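PDB 5HJ1: pullulanase C protein from Klebsiella pneumoniae subsp. pneumoniae NTUH-K2044, which probably takes part in type II secretion of pullulanase through a PDZ domain, which binds the fatty acid vaccenic acid in a pocket. Local coordinates for residues L32-N37 against I62-Q67; N60-D63 against E68-Q71. One frame throughout, in Å; residues are numbered along the deposited sequence.

Contact 1. Residues L32-N37 against I62-Q67; sequences LGYRLN and IDLRDQ
R65 and L64 meet strand 30-38 at L32 and Y34, mostly carbon against carbonyl oxygen, with one apolar pair. The chain of R65 runs past the L32 carbonyl, with R65 CD 3.3 Å from L32 O. R65 CG lies 4.1 Å from G33 N. Y34 approaches L64 at about a right angle. Y34 CE1 is 4.2 Å from L64 CB, and L64 O sits at the edge of the ring, in its plane.

Two waters supply the polar links. One donates to L32 O and accepts from R65 NH2 in the guanidinium plane. The other lies between Y34 OH, 2.6 Å away, and L64 O, to which it donates.

The charged pair, D63 and R65, lies within the turn. D63 OD1 makes an Asx turn by accepting from R65 N. It also accepts from R65 NE, 3.0 Å away, in a nearly straight hydrogen bond (168°) that is part of a salt bridge. NE comes from the syn side, somewhat out of the carboxylate plane, and the backbone N from farther above it. A bend at chi3 (-73°) turns the guanidinium back to D63.

L64 belongs to the vaccenic acid pocket of this PDZ domain, and the ligand also touches Y34. No direct hydrogen bond crosses between the segments. Strand and turn are therefore joined by van der Waals packing and two water bridges, while two bonds to one carboxylate oxygen fix the arginine on its own side.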
ATOM      1  N   LEU A  32       5.004   6.849  -9.358  1.00 18.42           N
ATOM      2  CA  LEU A  32       5.885   5.675  -9.236  1.00 20.06           C
ATOM      3  C   LEU A  32       5.335   4.596  -8.275  1.00 19.16           C
ATOM      4  O   LEU A  32       5.678   3.426  -8.367  1.00 19.90           O
ATOM      5  CB  LEU A  32       7.259   6.079  -8.704  1.00 21.04           C
ATOM      6  CG  LEU A  32       8.026   7.039  -9.600  1.00 23.74           C
ATOM      7  CD1 LEU A  32       9.410   7.255  -9.024  1.00 26.92           C
ATOM      8  CD2 LEU A  32       8.131   6.517 -11.000  1.00 26.20           C
ATOM      9  N   GLY A  33       4.465   5.054  -7.411  1.00 17.86           N
ATOM     10  CA  GLY A  33       3.892   4.159  -6.379  1.00 16.88           C
ATOM     11  C   GLY A  33       3.721   4.977  -5.149  1.00 14.75           C
ATOM     12  O   GLY A  33       3.689   6.196  -5.146  1.00 16.38           O
ATOM     13  N   TYR A  34       3.544   4.268  -4.031  1.00 14.65           N
ATOM     14  CA  TYR A  34       3.288   4.895  -2.732  1.00 14.27           C
ATOM     15  C   TYR A  34       4.358   4.506  -1.779  1.00 13.73           C
ATOM     16  O   TYR A  34       4.572   3.285  -1.510  1.00 14.79           O
ATOM     17  CB  TYR A  34       1.913   4.482  -2.156  1.00 15.17           C
ATOM     18  CG  TYR A  34       0.794   5.046  -2.970  1.00 15.74           C
ATOM     19  CD1 TYR A  34       0.350   4.410  -4.145  1.00 16.88           C
ATOM     20  CD2 TYR A  34       0.208   6.259  -2.647  1.00 15.88           C
ATOM     21  CE1 TYR A  34      -0.622   5.016  -4.936  1.00 18.69           C
ATOM     22  CE2 TYR A  34      -0.799   6.827  -3.429  1.00 16.91           C
ATOM     23  CZ  TYR A  34      -1.209   6.171  -4.583  1.00 19.07           C
ATOM     24  OH  TYR A  34      -2.214   6.749  -5.398  1.00 22.86           O
ATOM     25  N   ARG A  35       5.045   5.476  -1.217  1.00 13.53           N
ATOM     26  CA  ARG A  35       6.169   5.210  -0.286  1.00 14.35           C
ATOM     27  C   ARG A  35       5.556   4.904   1.076  1.00 14.41           C
ATOM     28  O   ARG A  35       4.745   5.649   1.617  1.00 15.13           O
ATOM     29  CB  ARG A  35       7.019   6.473  -0.170  1.00 15.39           C
ATOM     30  CG  ARG A  35       8.370   6.333   0.610  1.00 16.81           C
ATOM     31  CD  ARG A  35       9.354   5.464  -0.053  1.00 17.60           C
ATOM     32  NE  ARG A  35       9.744   5.996  -1.367  1.00 18.77           N
ATOM     33  CZ  ARG A  35      10.344   5.318  -2.296  1.00 19.26           C
ATOM     34  NH1 ARG A  35      10.627   4.052  -2.101  1.00 20.16           N
ATOM     35  NH2 ARG A  35      10.650   5.879  -3.481  1.00 21.74           N
ATOM     36  N   LEU A  36       5.982   3.797   1.692  1.00 13.56           N
ATOM     37  CA  LEU A  36       5.465   3.320   2.944  1.00 13.27           C
ATOM     38  C   LEU A  36       6.495   3.428   4.052  1.00 12.74           C
ATOM     39  O   LEU A  36       7.662   3.099   3.873  1.00 14.80           O
ATOM     40  CB  LEU A  36       5.073   1.828   2.881  1.00 14.11           C
ATOM     41  CG  LEU A  36       4.164   1.468   1.722  1.00 14.93           C
ATOM     42  CD1 LEU A  36       3.926  -0.049   1.764  1.00 17.63           C
ATOM     43  CD2 LEU A  36       2.878   2.223   1.762  1.00 16.90           C
ATOM     44  N   ASN A  37       6.021   3.875   5.225  1.00 12.98           N
ATOM     45  CA  ASN A  37       6.830   3.930   6.447  1.00 12.74           C
ATOM     46  C   ASN A  37       5.899   3.590   7.585  1.00 13.68           C
ATOM     47  O   ASN A  37       4.664   3.587   7.475  1.00 14.30           O
ATOM     48  CB  ASN A  37       7.522   5.279   6.580  1.00 12.95           C
ATOM     49  CG  ASN A  37       8.813   5.307   5.843  1.00 13.85           C
ATOM     50  OD1 ASN A  37       9.697   4.493   6.096  1.00 15.03           O
ATOM     51  ND2 ASN A  37       8.903   6.162   4.825  1.00 14.63           N
ATOM     52  N   ILE A  62      -3.495  -5.517  -8.679  1.00 25.33           N
ATOM     53  CA  ILE A  62      -3.904  -4.367  -9.453  1.00 26.11           C
ATOM     54  C   ILE A  62      -2.849  -3.266  -9.298  1.00 24.78           C
ATOM     55  O   ILE A  62      -2.473  -2.922  -8.167  1.00 22.81           O
ATOM     56  CB  ILE A  62      -5.278  -3.898  -8.963  1.00 28.28           C
ATOM     57  CG1 ILE A  62      -6.353  -4.990  -9.141  1.00 32.96           C
ATOM     58  CG2 ILE A  62      -5.690  -2.667  -9.816  1.00 30.23           C
ATOM     59  CD1 ILE A  62      -7.628  -4.748  -8.338  1.00 34.58           C
ATOM     60  N   ASP A  63      -2.416  -2.734 -10.417  1.00 26.14           N
ATOM     61  CA  ASP A  63      -1.414  -1.677 -10.490  1.00 24.30           C
ATOM     62  C   ASP A  63      -1.889  -0.389  -9.822  1.00 24.57           C
ATOM     63  O   ASP A  63      -2.835   0.264 -10.261  1.00 27.95           O
ATOM     64  CB  ASP A  63      -1.074  -1.420 -11.947  1.00 29.50           C
ATOM     65  CG  ASP A  63       0.198  -0.626 -12.140  1.00 32.97           C
ATOM     66  OD1 ASP A  63       0.731  -0.012 -11.169  1.00 28.48           O
ATOM     67  OD2 ASP A  63       0.626  -0.552 -13.321  1.00 37.56           O
ATOM     68  N   LEU A  64      -1.168   0.045  -8.788  1.00 22.79           N
ATOM     69  CA  LEU A  64      -1.487   1.251  -8.074  1.00 22.95           C
ATOM     70  C   LEU A  64      -1.101   2.501  -8.808  1.00 23.56           C
ATOM     71  O   LEU A  64      -1.528   3.585  -8.408  1.00 24.76           O
ATOM     72  CB  LEU A  64      -0.828   1.218  -6.712  1.00 21.77           C
ATOM     73  CG  LEU A  64      -1.459   0.258  -5.670  1.00 21.88           C
ATOM     74  CD1 LEU A  64      -0.683   0.208  -4.410  1.00 21.48           C
ATOM     75  CD2 LEU A  64      -2.905   0.586  -5.396  1.00 24.90           C
ATOM     76  N   ARG A  65      -0.279   2.333  -9.824  1.00 23.96           N
ATOM     77  CA  ARG A  65       0.243   3.493 -10.580  1.00 25.39           C
ATOM     78  C   ARG A  65      -0.741   3.963 -11.601  1.00 29.72           C
ATOM     79  O   ARG A  65      -0.612   5.098 -12.049  1.00 32.52           O
ATOM     80  CB  ARG A  65       1.589   3.128 -11.187  1.00 24.78           C
ATOM     81  CG  ARG A  65       2.624   2.685 -10.136  1.00 26.00           C
ATOM     82  CD  ARG A  65       3.864   2.053 -10.713  1.00 28.87           C
ATOM     83  NE  ARG A  65       3.618   0.706 -11.237  1.00 30.10           N
ATOM     84  CZ  ARG A  65       4.590  -0.134 -11.592  1.00 32.72           C
ATOM     85  NH1 ARG A  65       4.276  -1.352 -12.028  1.00 36.74           N
ATOM     86  NH2 ARG A  65       5.870   0.191 -11.467  1.00 35.18           N
ATOM     87  N   ASP A  66      -1.781   3.187 -11.859  1.00 31.32           N
ATOM     88  CA  ASP A  66      -2.771   3.526 -12.886  1.00 37.33           C
ATOM     89  C   ASP A  66      -3.980   4.020 -12.104  1.00 37.96           C
ATOM     90  O   ASP A  66      -4.575   3.276 -11.358  1.00 37.08           O
ATOM     91  CB  ASP A  66      -3.057   2.289 -13.723  1.00 39.39           C
ATOM     92  CG  ASP A  66      -4.105   2.518 -14.818  1.00 46.64           C
ATOM     93  OD1 ASP A  66      -4.776   3.556 -14.806  1.00 50.79           O
ATOM     94  OD2 ASP A  66      -4.280   1.605 -15.649  1.00 53.99           O
ATOM     95  N   GLN A  67      -4.339   5.286 -12.290  1.00 37.97           N
ATOM     96  CA  GLN A  67      -5.439   5.894 -11.536  1.00 39.59           C
ATOM     97  C   GLN A  67      -6.797   5.150 -11.531  1.00 42.17           C
ATOM     98  O   GLN A  67      -7.310   4.882 -10.447  1.00 39.81           O
ATOM     99  CB  GLN A  67      -5.649   7.338 -11.990  1.00 44.69           C
ATOM    100  CG  GLN A  67      -6.580   8.112 -11.083  1.00 49.18           C
ATOM    101  CD  GLN A  67      -6.694   9.567 -11.487  1.00 56.53           C
ATOM    102  OE1 GLN A  67      -5.859  10.081 -12.241  1.00 62.16           O
ATOM    103  NE2 GLN A  67      -7.725  10.250 -10.977  1.00 61.87           N
TER
HETATM  104  O   HOH W   1       7.305   2.405 -10.108  1.00 28.64           O
HETATM  105  O   HOH W   2      -3.093   5.686  -7.650  1.00 35.48           O

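Contact 2. Residues N60-D63 against E68-Q71; sequences NGID and EQAQ
I62 sets its CG2 anti to the backbone N and its CG1 beside it (chi1 -61°), and CG2 is the branch that reaches Q69. On the helix, the Q69 chain is bent at chi2 (-61°). This brings the amide oxygen OE1, not the nitrogen, to I62 CG2. The two side chains cross at about a right angle.

I62 CG2 is the methyl that carries the contact. It lies 3.4 Å from Q69 O, so it rests on the helix backbone as well as on the side chain. Q69 CB is 3.7 Å from the same methyl. I62 CG2 is also 3.5 Å from Q69 OE1, the carbonyl end of the amide. The methyl thus has helix backbone, side-chain root and amide oxygen around it.

The pair packs the short strand 62-63 against the first turns of helix 67-77. In this PDZ domain the strand leads through a type I turn, D63 to D66, into that helix, and D66 takes the N-cap position. I62 also touches A73, one turn further along the helix than Q69.

D63 meets the helix through its backbone. D63 O is 3.9 Å from Q69 CB and 3.8 Å from A70 N. No hydrogen bond links the two segments. A70 is buried beside this backbone, its CA 6.3 Å from that of D63, and adds little surface of its own.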
ATOM      1  N   ASN A  60      -3.486  -6.428  -4.385  1.00 21.57           N
ATOM      2  CA  ASN A  60      -4.212  -7.595  -4.934  1.00 23.89           C
ATOM      3  C   ASN A  60      -4.033  -7.765  -6.410  1.00 24.24           C
ATOM      4  O   ASN A  60      -4.951  -8.075  -7.190  1.00 26.88           O
ATOM      5  CB  ASN A  60      -5.687  -7.536  -4.608  1.00 24.97           C
ATOM      6  CG  ASN A  60      -5.927  -7.516  -3.140  1.00 27.08           C
ATOM      7  OD1 ASN A  60      -5.337  -8.329  -2.390  1.00 28.96           O
ATOM      8  ND2 ASN A  60      -6.760  -6.624  -2.690  1.00 29.92           N
ATOM      9  N   GLY A  61      -2.817  -7.553  -6.842  1.00 23.45           N
ATOM     10  CA  GLY A  61      -2.443  -7.694  -8.177  1.00 26.28           C
ATOM     11  C   GLY A  61      -2.831  -6.589  -9.174  1.00 26.20           C
ATOM     12  O   GLY A  61      -2.548  -6.691 -10.346  1.00 31.15           O
ATOM     13  N   ILE A  62      -3.495  -5.517  -8.679  1.00 25.33           N
ATOM     14  CA  ILE A  62      -3.904  -4.367  -9.453  1.00 26.11           C
ATOM     15  C   ILE A  62      -2.849  -3.266  -9.298  1.00 24.78           C
ATOM     16  O   ILE A  62      -2.473  -2.922  -8.167  1.00 22.81           O
ATOM     17  CB  ILE A  62      -5.278  -3.898  -8.963  1.00 28.28           C
ATOM     18  CG1 ILE A  62      -6.353  -4.990  -9.141  1.00 32.96           C
ATOM     19  CG2 ILE A  62      -5.690  -2.667  -9.816  1.00 30.23           C
ATOM     20  CD1 ILE A  62      -7.628  -4.748  -8.338  1.00 34.58           C
ATOM     21  N   ASP A  63      -2.416  -2.734 -10.417  1.00 26.14           N
ATOM     22  CA  ASP A  63      -1.414  -1.677 -10.490  1.00 24.30           C
ATOM     23  C   ASP A  63      -1.889  -0.389  -9.822  1.00 24.57           C
ATOM     24  O   ASP A  63      -2.835   0.264 -10.261  1.00 27.95           O
ATOM     25  CB  ASP A  63      -1.074  -1.420 -11.947  1.00 29.50           C
ATOM     26  CG  ASP A  63       0.198  -0.626 -12.140  1.00 32.97           C
ATOM     27  OD1 ASP A  63       0.731  -0.012 -11.169  1.00 28.48           O
ATOM     28  OD2 ASP A  63       0.626  -0.552 -13.321  1.00 37.56           O
ATOM     29  N   GLU A  68      -7.382   4.813 -12.691  1.00 45.15           N
ATOM     30  CA  GLU A  68      -8.692   4.114 -12.668  1.00 48.49           C
ATOM     31  C   GLU A  68      -8.583   2.722 -12.056  1.00 44.98           C
ATOM     32  O   GLU A  68      -9.481   2.311 -11.312  1.00 46.55           O
ATOM     33  CB  GLU A  68      -9.444   4.062 -14.027  1.00 56.71           C
ATOM     34  CG  GLU A  68      -9.082   2.971 -15.053  1.00 62.09           C
ATOM     35  CD  GLU A  68      -7.805   3.216 -15.846  1.00 66.25           C
ATOM     36  OE1 GLU A  68      -7.323   4.369 -15.879  1.00 74.58           O
ATOM     37  OE2 GLU A  68      -7.306   2.255 -16.489  1.00 66.78           O
ATOM     38  N   GLN A  69      -7.490   2.011 -12.349  1.00 41.95           N
ATOM     39  CA  GLN A  69      -7.283   0.680 -11.730  1.00 42.32           C
ATOM     40  C   GLN A  69      -7.143   0.775 -10.218  1.00 38.99           C
ATOM     41  O   GLN A  69      -7.773   0.019  -9.458  1.00 37.01           O
ATOM     42  CB  GLN A  69      -6.087  -0.028 -12.360  1.00 44.26           C
ATOM     43  CG  GLN A  69      -6.433  -0.616 -13.713  1.00 49.39           C
ATOM     44  CD  GLN A  69      -7.550  -1.669 -13.614  1.00 54.97           C
ATOM     45  OE1 GLN A  69      -7.507  -2.541 -12.767  1.00 58.75           O
ATOM     46  NE2 GLN A  69      -8.507  -1.627 -14.539  1.00 56.14           N
ATOM     47  N   ALA A  70      -6.348   1.708  -9.746  1.00 35.07           N
ATOM     48  CA  ALA A  70      -6.205   1.855  -8.322  1.00 34.32           C
ATOM     49  C   ALA A  70      -7.535   2.132  -7.672  1.00 35.30           C
ATOM     50  O   ALA A  70      -7.797   1.629  -6.571  1.00 34.90           O
ATOM     51  CB  ALA A  70      -5.199   2.950  -7.984  1.00 31.92           C
ATOM     52  N   GLN A  71      -8.384   2.938  -8.322  1.00 38.75           N
ATOM     53  CA  GLN A  71      -9.704   3.214  -7.782  1.00 43.46           C
ATOM     54  C   GLN A  71     -10.465   1.928  -7.609  1.00 40.78           C
ATOM     55  O   GLN A  71     -11.090   1.722  -6.588  1.00 40.19           O
ATOM     56  CB  GLN A  71     -10.516   4.158  -8.692  1.00 50.78           C
ATOM     57  CG  GLN A  71      -9.917   5.543  -8.847  1.00 56.15           C
ATOM     58  CD  GLN A  71      -9.981   6.379  -7.580  1.00 59.81           C
ATOM     59  OE1 GLN A  71      -8.955   6.608  -6.937  1.00 63.86           O
ATOM     60  NE2 GLN A  71     -11.187   6.816  -7.199  1.00 59.86           N
TER

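After two short helices and strand 20-27, the chain enters strand 30-38, the earlier side of contact 1. It then runs through strand 54-59 to the short strand 62-63, and contact 1 closes this long loop of 24 residues. Contact 2 starts at residues 60-63 and closes a tight loop of four residues onto helix 67-77. The two cross along the chain: contact 2 starts before contact 1 closes and ends beyond it. Residues 62-63 belong to both, though only contact 2 uses them to touch its partner. The centres are 9 Å apart, and L64 O lies 3.8 Å from A70 CB. Together they tie the sheet, the turn and the helix to one another.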